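Local atomic coordinates of soluble lytic murein transglycosylase (Escherichia coli, PDB entry 1QSA), a protein that cleaves the glycosidic bonds between N-acetylmuramic acid and N-acetylglucosamine in peptidoglycan, leaving a 1,6-anhydro bond in the muramic acid product. Residues A[11-16]-A[23-28]; A[15-20]-A[42-47]; A[53-58]-A[76-81]; A[389-394]-A[398-403]. One frame throughout, in Å; residues are numbered along the deposited sequence.

Contact 1. Residues A[11-16]-A[23-28]; sequences AQIKQA and DVVEQM. With ACT (acetate ion), chain O.
A16 and V24 meet more tightly than carbon atoms usually do: A16 CB lies 3.5 Å from V24 CG1, the methyl of one helix pressed against a single branch of the valine. The same A16 methyl also meets V25, whose CG2 stands 4.1 Å from A16 CB. V25 CG1 turns instead to I13, 4.1 Å from I13 CD1. The isoleucine reaches out with CG1 anti to its backbone N (chi1 -161°), which carries CD1 over to M28 CB at 3.6 Å and to the carbonyl oxygen V25 O at 3.7 Å. Helices 3-18 and 22-28 form an antiparallel helical hairpin here, the first two helices of the alpha-superhelix, with segment axes 8.8 Å apart and N-to-C directions at 149°. I13 and M28 run past each other in opposite directions. SD of the methionine lies beside I13 CB, and the bend at the last torsion (chi3 77°) swings CE to 4.0 Å from Q12 CB. No hydrogen bond crosses between the segments, and M29 and L32 add further apolar cover to I13. On another side of helix 3-18, K14 NZ donates to an acetate ion that Y10 OH also binds.

Contact 2. Residues A[15-20]-A[42-47]; sequences QAWDNR and EYRQIT
One face of the W17 indole carries the R44 side chain, and one face of the R44 guanidinium lies on W17 in turn, the planes 21° apart and the stack centres 3.7 Å from each other. R44 CZ sits over the five-membered ring in a cation-pi contact, while R44 CD makes a CH-pi contact 3.7 Å from the six-membered ring centroid. R44 leaves its backbone pointing away from its own N (chi1 -170°) and runs extended from CG to NE, and this straight chain spans the indole. At the guanidinium edge D18 OD1 accepts from R44 NH2 at 2.9 Å, nearly in the guanidinium plane, and weakly from NH1 at 3.3 Å. Near the far end of the indole, W17 CZ2 lies 3.6 Å from Q45 N. A water in the guanidinium plane accepts from R44 NH2 and donates to W17 O. The indole N-H is used by D48, which also pairs with R20, the residue of positive phi in the Schellman motif ending helix 3-18. Stack and salt bridge thus fix both the tilt and the rotation of the R44 guanidinium, and the D18 carboxylate probably offsets its charge where helix 38-48 meets the end of helix 3-18.

Contact 3. Residues A[53-58]-A[76-81]; sequences QPAVTV and SRFVNE. With SO4 (sulfate ion), chain I.
F78 and V58 form the centre of a packing contact between helices 55-64 and 69-84, consecutive helices of the alpha-superhelix. The chief interaction is CH-pi: V58 CG2 stands over the middle of the F78 ring, 3.6 Å from its centroid and just 3° off the ring normal. Both valine branches take part, for CG1 lies 3.9 Å from F78 CG; both methyls rest on the same face, CG2 over the centre and CG1 by the CG-CD2 rim. A chi1 of -162° swings the F78 ring away from the N of its own residue and carries it from helix 69-84 to the start of helix 55-64.

Apolar contact continues at A55, where CB is 3.8 Å from F78 CE2 and the alpha carbon approaches the same ring atom, neither squarely over the face nor at the edge. F94 of helix 88-94 meets the F78 ring edge-to-face and also touches V58, adding a third helix to the cluster.

The polar groups lie around this apolar centre. Q53 O approaches the ring at its edge, near the ring plane, 3.6 Å from F78 CZ, and accepts a hydrogen bond from R85. Q53 NE2 bonds to I46 O, linking the turn back to helix 38-48. P54 holds the N-cap position, and the amide of A55 just after it binds a sulfate ion, probably from the crystallisation liquor. The anion is placed where the helix dipole would favour it: A55 N donates to sulfate O1 at 2.8 Å, with an N-H...O angle of 150°.

Contact 4. Residues A[389-394]-A[398-403]; sequences RELMYW and NTARSE. With SO4 (sulfate ion), chain E; SO4 (sulfate ion), chain C.
L391 reaches from helix 383-393 onto helix 397-408, and each part of it finds a partner. Its CB lies 3.8 Å from A400 CB, at the level where the two backbones come nearest. Beyond CG the branches part: CD1 goes to E403 CG at 3.6 Å and to A400 CA, CD2 to T399 CG2 at 3.6 Å. The leucine crosses both T399 and E403 at about a right angle. M392 covers A400 from another direction, its bent chain setting SD 3.5 Å from A400 CB. The carboxylate of E403 turns from the leucine to Y40 and R387. T399 puts its methyl on L391 and its polar atoms on a sulfate ion: N and OG1 both donate to sulfate O2, OG1 at 2.8 Å, while N398 N binds sulfate O3. Three donors from the first turn of helix 397-408 thus hold this anion, consistent with the positive end of a helix dipole. R389 grips a second sulfate edge-on through NE and NH2. With segment axes 8.7 Å apart and N-to-C directions at 161°, the pair is an antiparallel helical hairpin joined by a short turn, within the L domain.

Contacts 1 and 2 both use helix 3-18, share Q15 and A16, and have centres about 8 Å apart. Contact 3 follows along the chain, its centre about 18 Å from that of contact 2, and the two touch, T47 of one packing on R77 of the other. Helices 3-18, 22-28, 38-48, 55-64 and 69-84 thus build the N-terminal part of the alpha-superhelix in sequence. Contact 4 comes more than 300 residues later, in the L domain, yet its centre is about 21 Å from that of contact 1 and W394 packs on A11. The late helices therefore return to the first ones, so that the N-terminal end of the superhelix meets the L domain and the chain closes into a ring.

Contact 1. Residues A[11-16]-A[23-28]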
# COMPACT_ATOMS: atom_id res chain seq x y z
N ALA A 11 -11.18 31.57 8.62
CA ALA A 11 -11.01 31.60 7.17
C ALA A 11 -10.37 32.94 6.75
O ALA A 11 -9.48 32.98 5.89
CB ALA A 11 -12.35 31.41 6.47
N GLN A 12 -10.78 34.02 7.40
CA GLN A 12 -10.27 35.35 7.07
C GLN A 12 -8.81 35.55 7.44
O GLN A 12 -8.05 36.16 6.66
CB GLN A 12 -11.19 36.42 7.67
CG GLN A 12 -12.57 36.43 6.97
CD GLN A 12 -13.71 36.93 7.84
OE1 GLN A 12 -13.54 37.23 9.03
NE2 GLN A 12 -14.91 37.00 7.25
N ILE A 13 -8.38 35.02 8.58
CA ILE A 13 -6.99 35.18 8.98
C ILE A 13 -6.07 34.38 8.04
O ILE A 13 -4.98 34.82 7.72
CB ILE A 13 -6.75 34.84 10.48
CG1 ILE A 13 -5.43 35.47 10.95
CG2 ILE A 13 -6.73 33.34 10.72
CD1 ILE A 13 -5.18 35.29 12.45
N LYS A 14 -6.55 33.23 7.57
CA LYS A 14 -5.76 32.40 6.65
C LYS A 14 -5.63 33.10 5.30
O LYS A 14 -4.58 33.06 4.67
CB LYS A 14 -6.42 31.03 6.48
CG LYS A 14 -6.19 30.12 7.67
CD LYS A 14 -7.07 28.88 7.60
CE LYS A 14 -6.76 28.00 6.39
NZ LYS A 14 -7.57 26.74 6.43
N GLN A 15 -6.71 33.76 4.87
CA GLN A 15 -6.69 34.50 3.61
C GLN A 15 -5.66 35.63 3.72
O GLN A 15 -4.87 35.84 2.80
CB GLN A 15 -8.08 35.07 3.33
CG GLN A 15 -8.21 35.92 2.08
CD GLN A 15 -9.63 36.46 1.89
OE1 GLN A 15 -10.19 37.10 2.79
NE2 GLN A 15 -10.22 36.20 0.73
N ALA A 16 -5.66 36.34 4.84
CA ALA A 16 -4.71 37.44 5.05
C ALA A 16 -3.27 36.91 5.09
O ALA A 16 -2.38 37.48 4.45
CB ALA A 16 -5.03 38.18 6.36
N ASP A 23 -0.17 42.59 9.10
CA ASP A 23 -0.77 43.56 10.01
C ASP A 23 -2.16 43.03 10.39
O ASP A 23 -2.55 43.06 11.56
CB ASP A 23 -0.83 44.98 9.39
CG ASP A 23 -1.55 45.05 8.04
OD1 ASP A 23 -1.62 44.04 7.29
OD2 ASP A 23 -2.03 46.15 7.71
N VAL A 24 -2.85 42.43 9.41
CA VAL A 24 -4.16 41.84 9.64
C VAL A 24 -4.00 40.60 10.53
O VAL A 24 -4.73 40.43 11.50
CB VAL A 24 -4.83 41.43 8.30
CG1 VAL A 24 -6.14 40.65 8.55
CG2 VAL A 24 -5.13 42.68 7.46
N VAL A 25 -3.03 39.74 10.21
CA VAL A 25 -2.81 38.53 11.00
C VAL A 25 -2.50 38.84 12.47
O VAL A 25 -3.07 38.24 13.38
CB VAL A 25 -1.68 37.65 10.41
CG1 VAL A 25 -1.38 36.47 11.36
CG2 VAL A 25 -2.10 37.12 9.03
N GLU A 26 -1.61 39.79 12.70
CA GLU A 26 -1.22 40.17 14.06
C GLU A 26 -2.40 40.64 14.89
O GLU A 26 -2.53 40.27 16.05
CB GLU A 26 -0.14 41.25 14.02
CG GLU A 26 1.22 40.74 13.57
CD GLU A 26 2.24 41.85 13.32
OE1 GLU A 26 1.94 43.04 13.61
OE2 GLU A 26 3.34 41.53 12.83
N GLN A 27 -3.27 41.42 14.26
CA GLN A 27 -4.44 41.95 14.96
C GLN A 27 -5.48 40.88 15.25
O GLN A 27 -6.13 40.91 16.30
CB GLN A 27 -5.08 43.07 14.14
CG GLN A 27 -6.24 43.74 14.87
CD GLN A 27 -6.88 44.86 14.07
OE1 GLN A 27 -6.22 45.53 13.26
NE2 GLN A 27 -8.17 45.06 14.28
N MET A 28 -5.64 39.93 14.33
CA MET A 28 -6.63 38.86 14.47
C MET A 28 -6.26 37.65 15.33
O MET A 28 -7.14 37.00 15.91
CB MET A 28 -7.03 38.34 13.08
CG MET A 28 -7.83 39.34 12.24
SD MET A 28 -8.35 38.61 10.68
CE MET A 28 -9.72 37.58 11.24
C ACT O . -5.75 24.22 8.48
O ACT O . -5.21 23.88 7.41
OXT ACT O . -6.52 25.20 8.56
CH3 ACT O . -5.49 23.39 9.73

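Contact 2. Residues A[15-20]-A[42-47]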
# COMPACT_ATOMS: atom_id res chain seq x y z
N GLN A 15 -6.71 33.76 4.87
CA GLN A 15 -6.69 34.50 3.61
C GLN A 15 -5.66 35.63 3.72
O GLN A 15 -4.87 35.84 2.80
CB GLN A 15 -8.08 35.07 3.33
CG GLN A 15 -8.21 35.92 2.08
CD GLN A 15 -9.63 36.46 1.89
OE1 GLN A 15 -10.19 37.10 2.79
NE2 GLN A 15 -10.22 36.20 0.73
N ALA A 16 -5.66 36.34 4.84
CA ALA A 16 -4.71 37.44 5.05
C ALA A 16 -3.27 36.91 5.09
O ALA A 16 -2.38 37.48 4.45
CB ALA A 16 -5.03 38.18 6.36
N TRP A 17 -3.07 35.83 5.84
CA TRP A 17 -1.75 35.21 5.99
C TRP A 17 -1.21 34.72 4.64
O TRP A 17 -0.03 34.92 4.35
CB TRP A 17 -1.87 34.03 6.97
CG TRP A 17 -0.66 33.72 7.80
CD1 TRP A 17 0.65 33.71 7.39
CD2 TRP A 17 -0.66 33.30 9.16
NE1 TRP A 17 1.45 33.28 8.42
CE2 TRP A 17 0.67 33.02 9.52
CE3 TRP A 17 -1.67 33.12 10.12
CZ2 TRP A 17 1.03 32.57 10.80
CZ3 TRP A 17 -1.32 32.67 11.39
CH2 TRP A 17 0.02 32.40 11.72
N ASP A 18 -2.08 34.17 3.80
CA ASP A 18 -1.66 33.69 2.48
C ASP A 18 -1.17 34.85 1.61
O ASP A 18 -0.33 34.67 0.71
CB ASP A 18 -2.82 32.96 1.78
CG ASP A 18 -3.07 31.56 2.35
OD1 ASP A 18 -2.28 31.07 3.18
OD2 ASP A 18 -4.06 30.94 1.94
N ASN A 19 -1.69 36.05 1.87
CA ASN A 19 -1.31 37.26 1.13
C ASN A 19 -0.19 38.03 1.82
O ASN A 19 0.19 39.12 1.36
CB ASN A 19 -2.52 38.20 1.03
CG ASN A 19 -3.63 37.65 0.17
OD1 ASN A 19 -3.40 36.84 -0.73
ND2 ASN A 19 -4.85 38.10 0.43
N ARG A 20 0.30 37.50 2.94
CA ARG A 20 1.34 38.12 3.77
C ARG A 20 0.92 39.49 4.32
O ARG A 20 1.73 40.40 4.47
CB ARG A 20 2.70 38.19 3.06
CG ARG A 20 3.28 36.84 2.61
CD ARG A 20 3.36 35.80 3.72
NE ARG A 20 4.16 36.23 4.87
CZ ARG A 20 4.37 35.48 5.95
NH1 ARG A 20 3.86 34.26 6.04
NH2 ARG A 20 5.10 35.96 6.95
N GLU A 42 -0.81 28.76 15.67
CA GLU A 42 0.42 28.92 16.44
C GLU A 42 1.55 28.16 15.76
O GLU A 42 2.68 28.65 15.69
CB GLU A 42 0.25 28.38 17.85
CG GLU A 42 -0.69 29.15 18.72
CD GLU A 42 -0.77 28.58 20.12
OE1 GLU A 42 -1.31 27.46 20.28
OE2 GLU A 42 -0.29 29.24 21.06
N TYR A 43 1.23 26.97 15.26
CA TYR A 43 2.22 26.15 14.57
C TYR A 43 2.72 26.89 13.34
O TYR A 43 3.93 26.92 13.08
CB TYR A 43 1.60 24.79 14.18
CG TYR A 43 2.51 23.95 13.29
CD1 TYR A 43 3.52 23.16 13.85
CD2 TYR A 43 2.38 23.98 11.91
CE1 TYR A 43 4.38 22.41 13.03
CE2 TYR A 43 3.23 23.24 11.08
CZ TYR A 43 4.23 22.46 11.65
OH TYR A 43 5.07 21.75 10.81
N ARG A 44 1.80 27.49 12.59
CA ARG A 44 2.17 28.23 11.39
C ARG A 44 3.08 29.41 11.76
O ARG A 44 4.08 29.66 11.09
CB ARG A 44 0.91 28.72 10.65
CG ARG A 44 1.22 29.30 9.27
CD ARG A 44 -0.07 29.68 8.51
NE ARG A 44 0.23 30.36 7.25
CZ ARG A 44 -0.65 30.60 6.28
NH1 ARG A 44 -1.92 30.25 6.38
NH2 ARG A 44 -0.25 31.24 5.19
N GLN A 45 2.74 30.11 12.83
CA GLN A 45 3.54 31.25 13.29
C GLN A 45 4.96 30.82 13.70
O GLN A 45 5.95 31.44 13.30
CB GLN A 45 2.84 31.89 14.48
CG GLN A 45 3.48 33.15 15.01
CD GLN A 45 2.61 33.79 16.07
OE1 GLN A 45 2.55 33.31 17.20
NE2 GLN A 45 1.88 34.83 15.69
N ILE A 46 5.05 29.74 14.47
CA ILE A 46 6.35 29.26 14.93
C ILE A 46 7.22 28.82 13.76
O ILE A 46 8.39 29.22 13.65
CB ILE A 46 6.17 28.10 15.93
CG1 ILE A 46 5.53 28.63 17.21
CG2 ILE A 46 7.51 27.44 16.25
CD1 ILE A 46 5.15 27.53 18.19
N THR A 47 6.65 28.04 12.85
CA THR A 47 7.39 27.53 11.69
C THR A 47 7.73 28.57 10.64
O THR A 47 8.64 28.36 9.84
CB THR A 47 6.71 26.31 11.03
OG1 THR A 47 5.35 26.60 10.68
CG2 THR A 47 6.75 25.13 11.98
O HOH W 1 2.03 32.92 3.58

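Contact 3. Residues A[53-58]-A[76-81]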
# COMPACT_ATOMS: atom_id res chain seq x y z
N GLN A 53 13.87 30.73 15.91
CA GLN A 53 13.15 30.38 17.13
C GLN A 53 14.01 29.80 18.24
O GLN A 53 14.85 28.93 17.99
CB GLN A 53 12.04 29.37 16.83
CG GLN A 53 10.93 29.88 15.96
CD GLN A 53 10.02 30.86 16.66
OE1 GLN A 53 10.16 31.11 17.87
NE2 GLN A 53 9.09 31.44 15.92
N PRO A 54 13.85 30.31 19.48
CA PRO A 54 14.64 29.74 20.57
C PRO A 54 13.99 28.40 20.94
O PRO A 54 12.77 28.24 20.82
CB PRO A 54 14.51 30.77 21.69
CG PRO A 54 13.20 31.45 21.40
CD PRO A 54 13.18 31.56 19.89
N ALA A 55 14.79 27.43 21.38
CA ALA A 55 14.28 26.12 21.73
C ALA A 55 13.14 26.14 22.74
O ALA A 55 12.22 25.33 22.68
CB ALA A 55 15.42 25.22 22.22
N VAL A 56 13.19 27.08 23.69
CA VAL A 56 12.16 27.17 24.72
C VAL A 56 10.76 27.40 24.13
O VAL A 56 9.78 26.84 24.62
CB VAL A 56 12.53 28.24 25.77
CG1 VAL A 56 12.30 29.65 25.19
CG2 VAL A 56 11.77 27.98 27.10
N THR A 57 10.68 28.18 23.06
CA THR A 57 9.39 28.45 22.43
C THR A 57 8.83 27.15 21.84
O THR A 57 7.65 26.84 21.99
CB THR A 57 9.54 29.51 21.32
OG1 THR A 57 9.91 30.75 21.92
CG2 THR A 57 8.23 29.70 20.55
N VAL A 58 9.71 26.38 21.21
CA VAL A 58 9.29 25.12 20.58
C VAL A 58 8.90 24.09 21.63
O VAL A 58 7.87 23.44 21.52
CB VAL A 58 10.41 24.57 19.65
CG1 VAL A 58 9.95 23.27 18.98
CG2 VAL A 58 10.74 25.62 18.58
N SER A 76 10.78 16.42 15.66
CA SER A 76 11.82 15.98 14.73
C SER A 76 12.26 17.11 13.79
O SER A 76 13.44 17.23 13.49
CB SER A 76 11.35 14.76 13.91
OG SER A 76 11.33 13.59 14.70
N ARG A 77 11.32 17.96 13.36
CA ARG A 77 11.65 19.08 12.48
C ARG A 77 12.60 20.07 13.17
O ARG A 77 13.58 20.54 12.56
CB ARG A 77 10.37 19.80 12.04
CG ARG A 77 10.62 20.97 11.10
CD ARG A 77 9.30 21.58 10.63
NE ARG A 77 9.52 22.79 9.84
CZ ARG A 77 8.56 23.47 9.21
NH1 ARG A 77 7.29 23.07 9.29
NH2 ARG A 77 8.86 24.56 8.52
N PHE A 78 12.36 20.34 14.45
CA PHE A 78 13.23 21.28 15.16
C PHE A 78 14.59 20.65 15.47
O PHE A 78 15.60 21.35 15.55
CB PHE A 78 12.58 21.83 16.42
CG PHE A 78 13.24 23.07 16.93
CD1 PHE A 78 13.34 24.20 16.10
CD2 PHE A 78 13.79 23.12 18.21
CE1 PHE A 78 13.99 25.36 16.56
CE2 PHE A 78 14.43 24.28 18.67
CZ PHE A 78 14.53 25.39 17.84
N VAL A 79 14.62 19.33 15.66
CA VAL A 79 15.89 18.65 15.87
C VAL A 79 16.74 18.89 14.62
O VAL A 79 17.92 19.23 14.71
CB VAL A 79 15.70 17.14 16.10
CG1 VAL A 79 16.98 16.36 15.77
CG2 VAL A 79 15.34 16.89 17.55
N ASN A 80 16.11 18.77 13.45
CA ASN A 80 16.82 19.00 12.20
C ASN A 80 17.28 20.48 12.08
O ASN A 80 18.36 20.76 11.55
CB ASN A 80 15.97 18.55 11.00
CG ASN A 80 15.75 17.05 10.99
OD1 ASN A 80 16.53 16.30 11.56
ND2 ASN A 80 14.66 16.60 10.36
N GLU A 81 16.47 21.41 12.60
CA GLU A 81 16.84 22.83 12.57
C GLU A 81 18.05 23.08 13.47
O GLU A 81 18.99 23.78 13.08
CB GLU A 81 15.66 23.72 13.00
CG GLU A 81 16.00 25.20 13.30
CD GLU A 81 16.74 25.93 12.17
OE1 GLU A 81 16.66 25.52 10.99
OE2 GLU A 81 17.40 26.95 12.47
S SO4 I . 18.24 28.80 21.20
O1 SO4 I . 17.53 27.58 20.78
O2 SO4 I . 19.68 28.54 21.26
O3 SO4 I . 17.98 29.88 20.22
O4 SO4 I . 17.75 29.22 22.53

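Contact 4. Residues A[389-394]-A[398-403]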
# COMPACT_ATOMS: atom_id res chain seq x y z
N ARG A 389 -13.86 18.06 14.25
CA ARG A 389 -15.08 18.67 13.74
C ARG A 389 -14.78 19.89 12.85
O ARG A 389 -15.32 20.01 11.75
CB ARG A 389 -16.00 19.07 14.90
CG ARG A 389 -17.26 19.83 14.48
CD ARG A 389 -18.10 20.22 15.69
NE ARG A 389 -19.28 21.00 15.29
CZ ARG A 389 -20.01 21.76 16.11
NH1 ARG A 389 -19.71 21.87 17.41
NH2 ARG A 389 -21.06 22.42 15.64
N GLU A 390 -13.89 20.76 13.32
CA GLU A 390 -13.53 21.94 12.53
C GLU A 390 -12.84 21.56 11.24
O GLU A 390 -13.13 22.12 10.20
CB GLU A 390 -12.65 22.91 13.33
CG GLU A 390 -13.38 23.55 14.50
CD GLU A 390 -14.77 24.03 14.10
OE1 GLU A 390 -14.84 24.96 13.27
OE2 GLU A 390 -15.79 23.45 14.57
N LEU A 391 -11.89 20.62 11.33
CA LEU A 391 -11.15 20.20 10.14
C LEU A 391 -12.09 19.61 9.08
O LEU A 391 -11.97 19.93 7.90
CB LEU A 391 -10.06 19.21 10.53
CG LEU A 391 -8.93 19.81 11.38
CD1 LEU A 391 -8.09 18.69 11.98
CD2 LEU A 391 -8.07 20.77 10.52
N MET A 392 -13.08 18.84 9.51
CA MET A 392 -14.04 18.26 8.57
C MET A 392 -14.94 19.37 8.00
O MET A 392 -15.27 19.35 6.81
CB MET A 392 -14.86 17.15 9.25
CG MET A 392 -14.03 15.91 9.62
SD MET A 392 -13.17 15.20 8.17
CE MET A 392 -14.56 14.46 7.30
N TYR A 393 -15.27 20.36 8.82
CA TYR A 393 -16.10 21.48 8.37
C TYR A 393 -15.41 22.21 7.22
O TYR A 393 -16.06 22.62 6.25
CB TYR A 393 -16.36 22.46 9.51
CG TYR A 393 -17.19 23.64 9.07
CD1 TYR A 393 -18.55 23.49 8.84
CD2 TYR A 393 -16.61 24.90 8.87
CE1 TYR A 393 -19.33 24.57 8.42
CE2 TYR A 393 -17.38 25.98 8.46
CZ TYR A 393 -18.74 25.81 8.24
OH TYR A 393 -19.52 26.87 7.85
N TRP A 394 -14.08 22.34 7.29
CA TRP A 394 -13.31 23.01 6.23
C TRP A 394 -12.86 22.07 5.11
O TRP A 394 -12.09 22.48 4.23
CB TRP A 394 -12.08 23.70 6.83
CG TRP A 394 -12.42 24.78 7.82
CD1 TRP A 394 -12.09 24.81 9.14
CD2 TRP A 394 -13.13 26.00 7.56
NE1 TRP A 394 -12.55 25.96 9.73
CE2 TRP A 394 -13.19 26.71 8.78
CE3 TRP A 394 -13.72 26.56 6.42
CZ2 TRP A 394 -13.83 27.96 8.89
CZ3 TRP A 394 -14.35 27.81 6.53
CH2 TRP A 394 -14.40 28.49 7.76
N ASN A 398 -7.29 15.35 4.91
CA ASN A 398 -6.00 14.74 5.23
C ASN A 398 -5.52 15.15 6.62
O ASN A 398 -4.94 14.33 7.35
CB ASN A 398 -4.94 15.11 4.18
CG ASN A 398 -5.21 14.48 2.83
OD1 ASN A 398 -5.71 13.36 2.75
ND2 ASN A 398 -4.92 15.21 1.76
N THR A 399 -5.79 16.40 6.99
CA THR A 399 -5.39 16.94 8.29
C THR A 399 -6.26 16.28 9.37
O THR A 399 -5.76 15.88 10.43
CB THR A 399 -5.54 18.49 8.32
OG1 THR A 399 -4.80 19.04 7.20
CG2 THR A 399 -4.96 19.08 9.63
N ALA A 400 -7.54 16.11 9.07
CA ALA A 400 -8.46 15.46 10.00
C ALA A 400 -8.05 13.99 10.20
O ALA A 400 -8.17 13.47 11.31
CB ALA A 400 -9.89 15.53 9.48
N ARG A 401 -7.62 13.31 9.13
CA ARG A 401 -7.21 11.91 9.23
C ARG A 401 -6.11 11.71 10.30
O ARG A 401 -6.15 10.77 11.08
CB ARG A 401 -6.73 11.38 7.87
CG ARG A 401 -6.18 9.96 7.93
CD ARG A 401 -5.71 9.46 6.57
NE ARG A 401 -5.08 8.16 6.73
CZ ARG A 401 -5.75 7.00 6.80
NH1 ARG A 401 -7.07 6.97 6.66
NH2 ARG A 401 -5.08 5.87 6.97
N SER A 402 -5.14 12.63 10.34
CA SER A 402 -4.06 12.56 11.32
C SER A 402 -4.58 12.72 12.74
O SER A 402 -4.11 12.04 13.66
CB SER A 402 -3.00 13.62 11.02
OG SER A 402 -2.47 13.39 9.72
N GLU A 403 -5.50 13.66 12.94
CA GLU A 403 -6.10 13.85 14.26
C GLU A 403 -6.91 12.61 14.65
O GLU A 403 -6.82 12.13 15.78
CB GLU A 403 -7.02 15.06 14.28
CG GLU A 403 -6.31 16.39 14.18
CD GLU A 403 -5.91 17.02 15.52
OE1 GLU A 403 -5.92 16.35 16.58
OE2 GLU A 403 -5.56 18.21 15.48
S SO4 E . -6.12 18.57 3.63
O1 SO4 E . -6.58 19.87 3.12
O2 SO4 E . -6.44 18.42 5.05
O3 SO4 E . -6.79 17.50 2.86
O4 SO4 E . -4.65 18.50 3.46
S SO4 C . -21.22 21.62 11.94
O1 SO4 C . -21.57 20.84 10.75
O2 SO4 C . -22.09 21.25 13.07
O3 SO4 C . -19.81 21.34 12.30
O4 SO4 C . -21.42 23.05 11.65